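Local coordinates for protein cytosolic phospholipase A2 delta (Homo sapiens, PDB 5IZ5) that hydrolyses glycerophospholipids at the sn-2 position in a calcium-dependent manner, with a preference for linoleic acid there, at residues V284-N289 and Y497-P502; H345-Q350 and D384-I389; F510-L515 and Q611-H616. The protein carries 3 engineered substitutions. All coordinates share one frame; numbering follows the deposited sequence.

Contact 1 (V284-N289 and Y497-P502); sequences VHLGFN and YGAFVP
Gly498 O receives Gly287 N at 2.8 Å, the donor tilted 22° from the carbonyl plane, and Leu286 CA makes a C-H...O contact to the same oxygen; Asn157 ND2 adds a weak hydrogen bond. Beyond it the short strands 285-286 and 499-501 run antiparallel. His285 and Phe500 are the hydrogen-bonded pair: His285 N reaches Phe500 O at 2.7 Å, nearly along the C=O axis, and Phe500 N returns to His285 O at 2.9 Å. Leu286 and Ala499 form the adjoining non-hydrogen-bonded pair, with Leu286 CD2 3.8 Å from Ala499 CB on the sheet face opposite His285 and Phe500. Val284 CG1, anti to the backbone N (chi1 -179°), lies 4.1 Å from Ala499 CB, and Val284 CG2, beside the backbone N, meets Val501 CG1 at 3.7 Å. The His285 imidazole reaches Pro502, CE1 lying 3.8 Å from Pro502 CD. At the far end Phe288 lays one ring face against Gly498: Gly498 CA sits 3.7 Å from the ring centroid, offset toward the rim, a CH-pi contact. Any CB on Gly498 would clash with Phe288 CZ, and its positive phi also suits glycine; with Ala499 it forms a G1 bulge opposite Phe494. Phe500 lies in a cation-pi contact with Arg665, and the Tyr497 hydroxyl bonds Glu483 and Thr641 N. Backbone bonds thus fix the register of this edge pairing in the catalytic-domain sheet, while the bare CA of Gly498 lets the Phe288 ring lie over the main chain.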
loop_
_atom_site.group_PDB
_atom_site.type_symbol
_atom_site.label_atom_id
_atom_site.label_comp_id
_atom_site.label_asym_id
_atom_site.label_seq_id
_atom_site.Cartn_x
_atom_site.Cartn_y
_atom_site.Cartn_z
ATOM N N VAL B 284 7.786 6.727 11.238
ATOM C CA VAL B 284 7.036 5.495 10.983
ATOM C C VAL B 284 6.725 4.784 12.306
ATOM O O VAL B 284 7.640 4.467 13.068
ATOM C CB VAL B 284 7.814 4.562 10.023
ATOM C CG1 VAL B 284 7.029 3.286 9.744
ATOM C CG2 VAL B 284 8.120 5.282 8.714
ATOM N N HIS B 285 5.435 4.533 12.550
ATOM C CA HIS B 285 4.938 3.818 13.728
ATOM C C HIS B 285 5.120 2.313 13.521
ATOM O O HIS B 285 4.615 1.746 12.561
ATOM C CB HIS B 285 3.431 4.102 13.952
ATOM C CG HIS B 285 3.054 5.559 13.910
ATOM N ND1 HIS B 285 1.798 5.989 13.523
ATOM C CD2 HIS B 285 3.757 6.680 14.204
ATOM C CE1 HIS B 285 1.746 7.309 13.586
ATOM N NE2 HIS B 285 2.922 7.753 13.992
ATOM N N LEU B 286 5.839 1.667 14.426
ATOM C CA LEU B 286 6.077 0.237 14.346
ATOM C C LEU B 286 5.349 -0.482 15.469
ATOM O O LEU B 286 5.709 -0.337 16.629
ATOM C CB LEU B 286 7.567 -0.035 14.488
ATOM C CG LEU B 286 8.496 0.523 13.419
ATOM C CD1 LEU B 286 9.906 0.045 13.723
ATOM C CD2 LEU B 286 8.089 0.135 12.008
ATOM N N GLY B 287 4.351 -1.285 15.125
ATOM C CA GLY B 287 3.636 -2.078 16.121
ATOM C C GLY B 287 2.438 -2.757 15.497
ATOM O O GLY B 287 1.919 -2.280 14.492
ATOM N N PHE B 288 1.998 -3.860 16.098
ATOM C CA PHE B 288 0.878 -4.645 15.567
ATOM C C PHE B 288 -0.412 -4.490 16.348
ATOM O O PHE B 288 -1.283 -5.350 16.310
ATOM C CB PHE B 288 1.260 -6.116 15.496
ATOM C CG PHE B 288 2.218 -6.411 14.404
ATOM C CD1 PHE B 288 1.754 -6.649 13.121
ATOM C CD2 PHE B 288 3.582 -6.414 14.647
ATOM C CE1 PHE B 288 2.633 -6.911 12.099
ATOM C CE2 PHE B 288 4.472 -6.674 13.630
ATOM C CZ PHE B 288 3.996 -6.925 12.349
ATOM N N ASN B 289 -0.548 -3.392 17.060
ATOM C CA ASN B 289 -1.797 -3.119 17.712
ATOM C C ASN B 289 -2.248 -1.774 17.237
ATOM O O ASN B 289 -1.560 -1.112 16.459
ATOM C CB ASN B 289 -1.647 -3.244 19.226
ATOM C CG ASN B 289 -1.687 -4.700 19.681
ATOM O OD1 ASN B 289 -2.743 -5.351 19.677
ATOM N ND2 ASN B 289 -0.533 -5.224 20.053
ATOM N N TYR B 497 3.522 -5.877 7.880
ATOM C CA TYR B 497 4.778 -5.417 8.502
ATOM C C TYR B 497 4.570 -4.629 9.805
ATOM O O TYR B 497 5.544 -4.285 10.500
ATOM C CB TYR B 497 5.579 -4.556 7.524
ATOM C CG TYR B 497 5.962 -5.224 6.223
ATOM C CD1 TYR B 497 6.922 -6.223 6.183
ATOM C CD2 TYR B 497 5.389 -4.829 5.029
ATOM C CE1 TYR B 497 7.275 -6.831 4.985
ATOM C CE2 TYR B 497 5.736 -5.416 3.829
ATOM C CZ TYR B 497 6.682 -6.418 3.811
ATOM O OH TYR B 497 7.032 -7.008 2.621
ATOM N N GLY B 498 3.312 -4.333 10.131
ATOM C CA GLY B 498 2.998 -3.572 11.332
ATOM C C GLY B 498 3.663 -2.206 11.345
ATOM O O GLY B 498 4.252 -1.802 12.343
ATOM N N ALA B 499 3.546 -1.493 10.234
ATOM C CA ALA B 499 4.285 -0.252 10.034
ATOM C C ALA B 499 3.394 0.766 9.350
ATOM O O ALA B 499 2.851 0.503 8.283
ATOM C CB ALA B 499 5.536 -0.518 9.211
ATOM N N PHE B 500 3.249 1.927 9.976
ATOM C CA PHE B 500 2.253 2.900 9.576
ATOM C C PHE B 500 2.789 4.328 9.669
ATOM O O PHE B 500 3.683 4.626 10.461
ATOM C CB PHE B 500 1.012 2.755 10.473
ATOM C CG PHE B 500 0.204 1.504 10.217
ATOM C CD1 PHE B 500 -0.969 1.557 9.472
ATOM C CD2 PHE B 500 0.599 0.283 10.742
ATOM C CE1 PHE B 500 -1.712 0.407 9.228
ATOM C CE2 PHE B 500 -0.135 -0.875 10.503
ATOM C CZ PHE B 500 -1.295 -0.810 9.743
ATOM N N VAL B 501 2.211 5.218 8.874
ATOM C CA VAL B 501 2.473 6.643 8.996
ATOM C C VAL B 501 1.155 7.397 8.993
ATOM O O VAL B 501 0.154 6.889 8.492
ATOM C CB VAL B 501 3.350 7.181 7.849
ATOM C CG1 VAL B 501 4.743 6.572 7.911
ATOM C CG2 VAL B 501 2.696 6.926 6.499
ATOM N N PRO B 502 1.146 8.613 9.556
ATOM C CA PRO B 502 -0.048 9.430 9.428
ATOM C C PRO B 502 -0.344 9.722 7.959
ATOM O O PRO B 502 0.583 9.840 7.159
ATOM C CB PRO B 502 0.310 10.727 10.167
ATOM C CG PRO B 502 1.494 10.418 11.008
ATOM C CD PRO B 502 2.206 9.275 10.347
#

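Contact 2 (H345-Q350 and D384-I389); sequences HLLALQ and DLEGPI
Gln350 reaches from helix 335-351 to Leu385, at the approach to helix 386-397. Its CB lies 3.9 Å from Leu385 CD1. CG stands anti to the backbone N (chi1 -169°), and the chain stays extended beyond it, which carries the amide across the leucine side chain at an oblique angle. CD rests against CD1 and CG of Leu385, 3.8 Å from the former. At the tip, OE1 accepts from Leu385 N at 3.2 Å, in the plane of the amide and on a lone pair, with an N-H...O angle of 151°. NE2 turns to the loop before the helix and donates to the carbonyls of Arg383 and Ser381. Three hydrogen bonds therefore hold the amide and fix its rotation, so one glutamine ties down the backbone leading into the second helix. Asp384 adds a weak capping bond there, its OD2 accepting from Glu386 N.

Leu385 packs against the first helix. CD1 settles 3.4 Å from Leu346 O and 3.9 Å from Leu346 CB, while its CB meets Leu347 CD1; the Leu347 and Leu385 side chains lie alongside, running in opposite senses. Both methyls of Leu347 also approach Glu386 OE1, each at 3.7 Å.

The leucine contact continues into helix 367-375, where Leu374 touches both Leu346 and Leu385. Leu346 also packs on Ile329 of strand 327-331, part of the central sheet, and helix 779-794 touches both segments, at Ala348 and at Ile389. The contact thus joins two helices that also pack on helices 367-375 and 779-794, the first of them on strand 327-331 as well.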
loop_
_atom_site.group_PDB
_atom_site.type_symbol
_atom_site.label_atom_id
_atom_site.label_comp_id
_atom_site.label_asym_id
_atom_site.label_seq_id
_atom_site.Cartn_x
_atom_site.Cartn_y
_atom_site.Cartn_z
ATOM N N HIS B 345 -27.729 2.054 1.306
ATOM C CA HIS B 345 -27.512 1.234 2.488
ATOM C C HIS B 345 -27.284 2.086 3.733
ATOM O O HIS B 345 -27.769 1.755 4.821
ATOM C CB HIS B 345 -26.333 0.280 2.295
ATOM C CG HIS B 345 -26.592 -0.811 1.308
ATOM N ND1 HIS B 345 -27.845 -1.342 1.091
ATOM C CD2 HIS B 345 -25.749 -1.492 0.497
ATOM C CE1 HIS B 345 -27.764 -2.295 0.180
ATOM N NE2 HIS B 345 -26.503 -2.407 -0.195
ATOM N N LEU B 346 -26.538 3.174 3.575
ATOM C CA LEU B 346 -26.285 4.084 4.684
ATOM C C LEU B 346 -27.561 4.832 5.091
ATOM O O LEU B 346 -27.795 5.048 6.277
ATOM C CB LEU B 346 -25.164 5.067 4.333
ATOM C CG LEU B 346 -23.762 4.467 4.154
ATOM C CD1 LEU B 346 -22.822 5.507 3.573
ATOM C CD2 LEU B 346 -23.202 3.920 5.457
ATOM N N LEU B 347 -28.375 5.221 4.110
ATOM C CA LEU B 347 -29.653 5.883 4.386
ATOM C C LEU B 347 -30.562 4.988 5.231
ATOM O O LEU B 347 -31.167 5.442 6.200
ATOM C CB LEU B 347 -30.361 6.269 3.087
ATOM C CG LEU B 347 -31.709 6.996 3.205
ATOM C CD1 LEU B 347 -31.553 8.355 3.869
ATOM C CD2 LEU B 347 -32.343 7.159 1.834
ATOM N N ALA B 348 -30.639 3.716 4.860
ATOM C CA ALA B 348 -31.411 2.739 5.610
ATOM C C ALA B 348 -30.938 2.660 7.058
ATOM O O ALA B 348 -31.738 2.797 7.982
ATOM C CB ALA B 348 -31.308 1.375 4.956
ATOM N N LEU B 349 -29.639 2.447 7.253
ATOM C CA LEU B 349 -29.096 2.307 8.599
ATOM C C LEU B 349 -29.356 3.557 9.437
ATOM O O LEU B 349 -29.586 3.456 10.640
ATOM C CB LEU B 349 -27.597 1.983 8.566
ATOM C CG LEU B 349 -27.205 0.616 7.997
ATOM C CD1 LEU B 349 -25.697 0.534 7.807
ATOM C CD2 LEU B 349 -27.689 -0.526 8.877
ATOM N N GLN B 350 -29.324 4.724 8.799
ATOM C CA GLN B 350 -29.607 5.978 9.489
ATOM C C GLN B 350 -31.061 6.010 9.950
ATOM O O GLN B 350 -31.338 6.237 11.125
ATOM C CB GLN B 350 -29.316 7.183 8.591
ATOM C CG GLN B 350 -29.343 8.509 9.334
ATOM C CD GLN B 350 -28.992 9.692 8.447
ATOM O OE1 GLN B 350 -29.571 9.874 7.379
ATOM N NE2 GLN B 350 -28.040 10.506 8.892
ATOM N N ASP B 384 -29.103 14.587 7.696
ATOM C CA ASP B 384 -29.940 13.900 6.737
ATOM C C ASP B 384 -29.082 13.528 5.532
ATOM O O ASP B 384 -28.478 14.395 4.899
ATOM C CB ASP B 384 -31.112 14.796 6.324
ATOM C CG ASP B 384 -32.141 14.075 5.465
ATOM O OD1 ASP B 384 -33.018 14.766 4.917
ATOM O OD2 ASP B 384 -32.083 12.833 5.327
ATOM N N LEU B 385 -29.022 12.232 5.239
ATOM C CA LEU B 385 -28.244 11.733 4.113
ATOM C C LEU B 385 -28.818 12.156 2.765
ATOM O O LEU B 385 -28.107 12.139 1.769
ATOM C CB LEU B 385 -28.111 10.209 4.175
ATOM C CG LEU B 385 -26.999 9.726 5.111
ATOM C CD1 LEU B 385 -27.175 8.263 5.481
ATOM C CD2 LEU B 385 -25.629 9.950 4.481
ATOM N N GLU B 386 -30.078 12.573 2.736
ATOM C CA GLU B 386 -30.720 12.973 1.487
ATOM C C GLU B 386 -30.006 14.129 0.770
ATOM O O GLU B 386 -30.124 14.264 -0.449
ATOM C CB GLU B 386 -32.194 13.333 1.732
ATOM C CG GLU B 386 -33.142 12.842 0.645
ATOM C CD GLU B 386 -33.274 11.329 0.611
ATOM O OE1 GLU B 386 -33.457 10.727 1.688
ATOM O OE2 GLU B 386 -33.197 10.741 -0.489
ATOM N N GLY B 387 -29.279 14.961 1.515
ATOM C CA GLY B 387 -28.482 16.039 0.922
ATOM C C GLY B 387 -27.344 15.521 0.049
ATOM O O GLY B 387 -27.296 15.815 -1.142
ATOM N N PRO B 388 -26.411 14.758 0.642
ATOM C CA PRO B 388 -25.355 14.085 -0.119
ATOM C C PRO B 388 -25.878 13.181 -1.238
ATOM O O PRO B 388 -25.240 13.084 -2.290
ATOM C CB PRO B 388 -24.631 13.257 0.942
ATOM C CG PRO B 388 -24.825 14.014 2.203
ATOM C CD PRO B 388 -26.157 14.707 2.096
ATOM N N ILE B 389 -27.023 12.535 -1.012
ATOM C CA ILE B 389 -27.658 11.700 -2.036
ATOM C C ILE B 389 -27.975 12.537 -3.265
ATOM O O ILE B 389 -27.658 12.150 -4.386
ATOM C CB ILE B 389 -28.999 11.091 -1.566
ATOM C CG1 ILE B 389 -28.832 10.207 -0.327
ATOM C CG2 ILE B 389 -29.649 10.294 -2.689
ATOM C CD1 ILE B 389 -27.957 9.003 -0.513
#

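Contact 3 (F510-L515 and Q611-H616); sequences FFMGRL and QGLQLH
A type I' turn from Phe511 to Arg514 joins strands 509-511 and 514-517 into a hairpin, and its tip meets the loop before strand 614-615 through Met512 N, which donates to Gln611 O at 2.9 Å in the carbonyl plane. The same carbonyl takes a C-H...O contact from Phe511 CA and a hydrogen bond from a water, 2.7 Å away, which in turn accepts from Gly513 N. Phe511 CE2 lies 4.0 Å from Gly612 CA, close enough that a CB on that glycine would clash with the ring. The Met512 chain bends at chi2 (71°) and chi3 and brings its thioether to Gly612 O, CE at 3.3 Å and SD at 3.4 Å. Leu613 CD2 packs on the turn backbone, 3.5 Å from Met512 C, and touches Met512 SD at 4.1 Å. An alanine at Met512 would lose the thioether, probably leaving a gap beside Gly612 O and Leu613 CD2 and against Met216 of strand 210-216. Arg514 NH1 bonds Met512 O within the turn, and NH2 reaches Pro279 O. The polar link runs through main-chain atoms, one carbonyl serving a direct and a water-mediated donor, while Met512, Leu613 and Phe511 supply the packing around it and Gly612 leaves room for the Phe511 ring.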
loop_
_atom_site.group_PDB
_atom_site.type_symbol
_atom_site.label_atom_id
_atom_site.label_comp_id
_atom_site.label_asym_id
_atom_site.label_seq_id
_atom_site.Cartn_x
_atom_site.Cartn_y
_atom_site.Cartn_z
ATOM N N PHE B 510 11.188 8.656 2.881
ATOM C CA PHE B 510 11.634 8.166 4.164
ATOM C C PHE B 510 12.907 7.372 4.015
ATOM O O PHE B 510 13.208 6.853 2.935
ATOM C CB PHE B 510 10.580 7.230 4.770
ATOM C CG PHE B 510 9.313 7.920 5.199
ATOM C CD1 PHE B 510 9.076 8.195 6.540
ATOM C CD2 PHE B 510 8.348 8.278 4.270
ATOM C CE1 PHE B 510 7.905 8.813 6.940
ATOM C CE2 PHE B 510 7.172 8.895 4.666
ATOM C CZ PHE B 510 6.953 9.158 6.004
ATOM N N PHE B 511 13.638 7.261 5.122
ATOM C CA PHE B 511 14.756 6.337 5.226
ATOM C C PHE B 511 14.907 5.838 6.663
ATOM O O PHE B 511 15.025 6.621 7.606
ATOM C CB PHE B 511 16.055 6.989 4.776
ATOM C CG PHE B 511 17.247 6.083 4.904
ATOM C CD1 PHE B 511 18.213 6.307 5.881
ATOM C CD2 PHE B 511 17.381 4.985 4.072
ATOM C CE1 PHE B 511 19.304 5.460 6.008
ATOM C CE2 PHE B 511 18.469 4.131 4.190
ATOM C CZ PHE B 511 19.427 4.369 5.163
ATOM N N MET B 512 14.906 4.520 6.820
ATOM C CA MET B 512 15.023 3.873 8.128
ATOM C C MET B 512 14.018 4.428 9.143
ATOM O O MET B 512 14.344 4.625 10.319
ATOM C CB MET B 512 16.451 3.998 8.663
ATOM C CG MET B 512 16.818 2.986 9.735
ATOM S SD MET B 512 16.979 1.336 9.083
ATOM C CE MET B 512 18.514 1.471 8.164
ATOM N N GLY B 513 12.796 4.675 8.677
ATOM C CA GLY B 513 11.725 5.121 9.546
ATOM C C GLY B 513 11.701 6.609 9.799
ATOM O O GLY B 513 10.756 7.093 10.421
ATOM N N ARG B 514 12.720 7.334 9.326
ATOM C CA ARG B 514 12.768 8.793 9.461
ATOM C C ARG B 514 12.269 9.487 8.203
ATOM O O ARG B 514 12.502 9.031 7.083
ATOM C CB ARG B 514 14.190 9.292 9.742
ATOM C CG ARG B 514 14.633 9.160 11.188
ATOM C CD ARG B 514 15.237 7.804 11.467
ATOM N NE ARG B 514 15.855 7.738 12.785
ATOM C CZ ARG B 514 16.349 6.630 13.329
ATOM N NH1 ARG B 514 16.281 5.477 12.674
ATOM N NH2 ARG B 514 16.905 6.670 14.537
ATOM N N LEU B 515 11.597 10.609 8.405
ATOM C CA LEU B 515 11.141 11.441 7.306
ATOM C C LEU B 515 12.339 12.168 6.691
ATOM O O LEU B 515 13.029 12.906 7.384
ATOM C CB LEU B 515 10.110 12.439 7.827
ATOM C CG LEU B 515 9.586 13.473 6.839
ATOM C CD1 LEU B 515 8.794 12.797 5.732
ATOM C CD2 LEU B 515 8.739 14.493 7.582
ATOM N N GLN B 611 11.162 2.441 3.315
ATOM C CA GLN B 611 12.486 2.366 2.685
ATOM C C GLN B 611 13.645 2.278 3.682
ATOM O O GLN B 611 13.738 3.065 4.623
ATOM C CB GLN B 611 12.729 3.555 1.747
ATOM C CG GLN B 611 14.067 3.463 1.018
ATOM C CD GLN B 611 14.287 4.550 -0.025
ATOM O OE1 GLN B 611 13.500 5.487 -0.165
ATOM N NE2 GLN B 611 15.385 4.437 -0.746
ATOM N N GLY B 612 14.515 1.299 3.479
ATOM C CA GLY B 612 15.722 1.173 4.282
ATOM C C GLY B 612 15.565 0.365 5.555
ATOM O O GLY B 612 16.554 -0.132 6.085
ATOM N N LEU B 613 14.335 0.195 6.038
ATOM C CA LEU B 613 14.096 -0.660 7.196
ATOM C C LEU B 613 14.465 -2.089 6.843
ATOM O O LEU B 613 14.404 -2.488 5.672
ATOM C CB LEU B 613 12.632 -0.585 7.634
ATOM C CG LEU B 613 12.182 0.786 8.140
ATOM C CD1 LEU B 613 10.668 0.844 8.264
ATOM C CD2 LEU B 613 12.860 1.122 9.463
ATOM N N GLN B 614 14.843 -2.864 7.858
ATOM C CA GLN B 614 15.310 -4.224 7.641
ATOM C C GLN B 614 14.443 -5.250 8.365
ATOM O O GLN B 614 13.738 -4.924 9.315
ATOM C CB GLN B 614 16.768 -4.328 8.074
ATOM C CG GLN B 614 17.640 -3.215 7.487
ATOM C CD GLN B 614 19.117 -3.381 7.776
ATOM O OE1 GLN B 614 19.504 -4.158 8.647
ATOM N NE2 GLN B 614 19.954 -2.650 7.036
ATOM N N LEU B 615 14.493 -6.495 7.902
ATOM C CA LEU B 615 13.674 -7.553 8.481
ATOM C C LEU B 615 14.346 -8.139 9.709
ATOM O O LEU B 615 15.542 -8.402 9.699
ATOM C CB LEU B 615 13.394 -8.664 7.460
ATOM C CG LEU B 615 12.402 -8.386 6.323
ATOM C CD1 LEU B 615 11.085 -7.848 6.864
ATOM C CD2 LEU B 615 12.978 -7.438 5.280
ATOM N N HIS B 616 13.554 -8.388 10.747
ATOM C CA HIS B 616 14.043 -8.997 11.984
ATOM C C HIS B 616 14.465 -10.439 11.700
ATOM O O HIS B 616 13.924 -11.084 10.803
ATOM C CB HIS B 616 12.946 -8.965 13.052
ATOM C CG HIS B 616 13.443 -9.192 14.443
ATOM N ND1 HIS B 616 13.730 -10.444 14.939
ATOM C CD2 HIS B 616 13.698 -8.327 15.448
ATOM C CE1 HIS B 616 14.155 -10.341 16.183
ATOM N NE2 HIS B 616 14.137 -9.066 16.519
HETATM O O HOH W 1 11.861 4.278 6.120
#

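Contacts 1 and 3 are neighbours, their centres 12 Å apart: Val284 N probably bonds Gly513 O, and the ring of Phe510 packs on Val284 and Val501. Strands 499-501 and 509-511 follow each other, and contact 3 follows contact 1 along the chain. Contact 2 falls between the two halves of contact 1 in sequence, yet its centre is 34 Å from contact 1 and 43 Å from contact 3, across the chain's centre from the latter. All six segments belong to the phospholipase (PLA2c) region. Strand 614-615 pairs antiparallel with strand 160-172, in what may be a second C2 domain, and Leu286 and Met512 pack on it, so contacts 1 and 3 probably help join the catalytic domain to its neighbour.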